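Local coordinates for axin interactor, dorsalization-associated protein (Danio rerio, PDB 2QZQ) that acts as a ventralizing factor in the embryo, binding axin and disrupting its homodimerization to inhibit axin-mediated JNK activation, and contributes here its C-terminal C2 domain, at residues T58-D62 against T63-F67. Numbering follows the deposited sequence.
Sequences TRKED and TYIHF
The guanidinium of R59 lies flat over an aliphatic carbon of H66: R59 CZ stands 3.5 Å from H66 CB, which sits beneath the centre of the group. A bend at chi3 (53°) folds the otherwise extended arginine chain back over the neighbouring strand, and S68 OG, a hydrogen-bond partner of NH1, helps to fix the group's rotation. A glycine in place of H66 takes away CB, and the guanidinium would probably lose its flat support and turn more freely.

Beneath this packing, two backbone bonds define the hairpin. H66 N donates to R59 O (2.9 Å, 164° at the hydrogen), and this carbonyl also receives a CA-H...O contact from I65 CA at 3.6 Å. Nearer the turn, E61 N reaches Y64 O at 2.8 Å, with 152° at the hydrogen. D62 and T63 occupy the corners of this tight reversal, their backbone torsions close to type I. At the open end a water bridges the strands, accepting from T58 N (3.0 Å) and donating to H66 O (2.7 Å).

On the opposite face, K60 and I65 form a non-hydrogen-bonded pair, K60 CG lying 4.2 Å from I65 CG1, while K60 NZ continues to C31 O. Within the C2 domain, in a region that by similarity binds axin, the short, weakly bonded strand 59-60 forms one edge of the sheet within this chain, and strand 64-72 separates it from strand 15-24, whose I23 packs on I65.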
loop_
_atom_site.group_PDB
_atom_site.type_symbol
_atom_site.label_atom_id
_atom_site.label_comp_id
_atom_site.label_asym_id
_atom_site.label_seq_id
_atom_site.Cartn_x
_atom_site.Cartn_y
_atom_site.Cartn_z
ATOM N N THR A 58 -15.732 -1.399 -1.481
ATOM C CA THR A 58 -17.139 -1.246 -1.088
ATOM C C THR A 58 -17.482 -2.111 0.108
ATOM O O THR A 58 -18.493 -1.888 0.781
ATOM C CB THR A 58 -18.085 -1.572 -2.293
ATOM O OG1 THR A 58 -17.767 -2.873 -2.812
ATOM C CG2 THR A 58 -17.878 -0.546 -3.406
ATOM N N ARG A 59 -16.637 -3.097 0.397
ATOM C CA ARG A 59 -16.908 -4.009 1.490
ATOM C C ARG A 59 -16.390 -3.418 2.803
ATOM O O ARG A 59 -15.223 -3.607 3.159
ATOM C CB ARG A 59 -16.315 -5.404 1.209
ATOM C CG ARG A 59 -16.843 -6.083 -0.089
ATOM C CD ARG A 59 -15.862 -7.171 -0.590
ATOM N NE ARG A 59 -15.564 -8.123 0.477
ATOM C CZ ARG A 59 -14.415 -8.778 0.604
ATOM N NH1 ARG A 59 -13.417 -8.585 -0.265
ATOM N NH2 ARG A 59 -14.266 -9.625 1.612
ATOM N N LYS A 60 -17.268 -2.698 3.506
ATOM C CA LYS A 60 -16.898 -1.943 4.714
ATOM C C LYS A 60 -17.539 -2.574 5.939
ATOM O O LYS A 60 -18.673 -3.064 5.882
ATOM C CB LYS A 60 -17.322 -0.459 4.606
ATOM C CG LYS A 60 -16.790 0.306 3.367
ATOM C CD LYS A 60 -16.799 1.818 3.610
ATOM C CE LYS A 60 -18.183 2.345 4.055
ATOM N NZ LYS A 60 -18.254 3.824 3.892
ATOM N N GLU A 61 -16.790 -2.598 7.032
ATOM C CA GLU A 61 -17.255 -3.047 8.333
ATOM C C GLU A 61 -16.908 -1.880 9.252
ATOM O O GLU A 61 -16.322 -0.890 8.794
ATOM C CB GLU A 61 -16.520 -4.323 8.806
ATOM C CG GLU A 61 -16.595 -5.532 7.865
ATOM C CD GLU A 61 -15.925 -6.825 8.415
ATOM O OE1 GLU A 61 -15.012 -6.787 9.289
ATOM O OE2 GLU A 61 -16.324 -7.910 7.931
ATOM N N ASP A 62 -17.257 -1.991 10.525
ATOM C CA ASP A 62 -16.972 -0.954 11.501
ATOM C C ASP A 62 -15.471 -0.604 11.544
ATOM O O ASP A 62 -15.094 0.575 11.493
ATOM C CB ASP A 62 -17.400 -1.412 12.897
ATOM C CG ASP A 62 -18.924 -1.530 13.063
ATOM O OD1 ASP A 62 -19.698 -1.340 12.090
ATOM O OD2 ASP A 62 -19.329 -1.806 14.210
ATOM N N THR A 63 -14.619 -1.628 11.636
ATOM C CA THR A 63 -13.182 -1.377 11.822
ATOM C C THR A 63 -12.287 -1.962 10.712
ATOM O O THR A 63 -11.063 -1.862 10.791
ATOM C CB THR A 63 -12.685 -1.837 13.208
ATOM O OG1 THR A 63 -12.849 -3.251 13.311
ATOM C CG2 THR A 63 -13.477 -1.190 14.314
ATOM N N TYR A 64 -12.893 -2.524 9.666
ATOM C CA TYR A 64 -12.143 -2.990 8.501
ATOM C C TYR A 64 -12.786 -2.604 7.184
ATOM O O TYR A 64 -14.002 -2.556 7.058
ATOM C CB TYR A 64 -11.926 -4.524 8.534
ATOM C CG TYR A 64 -10.932 -4.952 9.571
ATOM C CD1 TYR A 64 -9.571 -4.989 9.281
ATOM C CD2 TYR A 64 -11.352 -5.267 10.872
ATOM C CE1 TYR A 64 -8.644 -5.344 10.267
ATOM C CE2 TYR A 64 -10.430 -5.619 11.869
ATOM C CZ TYR A 64 -9.084 -5.673 11.543
ATOM O OH TYR A 64 -8.182 -6.017 12.509
ATOM N N ILE A 65 -11.938 -2.323 6.205
ATOM C CA ILE A 65 -12.356 -2.214 4.828
ATOM C C ILE A 65 -11.643 -3.338 4.112
ATOM O O ILE A 65 -10.414 -3.433 4.160
ATOM C CB ILE A 65 -11.985 -0.840 4.239
ATOM C CG1 ILE A 65 -12.866 0.231 4.887
ATOM C CG2 ILE A 65 -12.170 -0.802 2.706
ATOM C CD1 ILE A 65 -12.171 1.554 5.015
ATOM N N HIS A 66 -12.432 -4.200 3.470
ATOM C CA HIS A 66 -11.907 -5.325 2.695
ATOM C C HIS A 66 -11.699 -4.921 1.236
ATOM O O HIS A 66 -12.579 -4.311 0.623
ATOM C CB HIS A 66 -12.835 -6.541 2.836
ATOM C CG HIS A 66 -12.956 -7.012 4.252
ATOM N ND1 HIS A 66 -13.838 -6.457 5.149
ATOM C CD2 HIS A 66 -12.244 -7.924 4.943
ATOM C CE1 HIS A 66 -13.673 -7.013 6.334
ATOM N NE2 HIS A 66 -12.707 -7.906 6.233
ATOM N N PHE A 67 -10.509 -5.230 0.714
ATOM C CA PHE A 67 -10.097 -4.898 -0.635
ATOM C C PHE A 67 -10.040 -6.146 -1.507
ATOM O O PHE A 67 -10.651 -6.173 -2.597
ATOM C CB PHE A 67 -8.704 -4.232 -0.633
ATOM C CG PHE A 67 -8.736 -2.754 -0.319
ATOM C CD1 PHE A 67 -8.740 -1.804 -1.345
ATOM C CD2 PHE A 67 -8.809 -2.315 1.006
ATOM C CE1 PHE A 67 -8.790 -0.432 -1.039
ATOM C CE2 PHE A 67 -8.872 -0.948 1.321
ATOM C CZ PHE A 67 -8.863 -0.002 0.299
HETATM O O HOH W 1 -14.304 -4.038 -1.490
#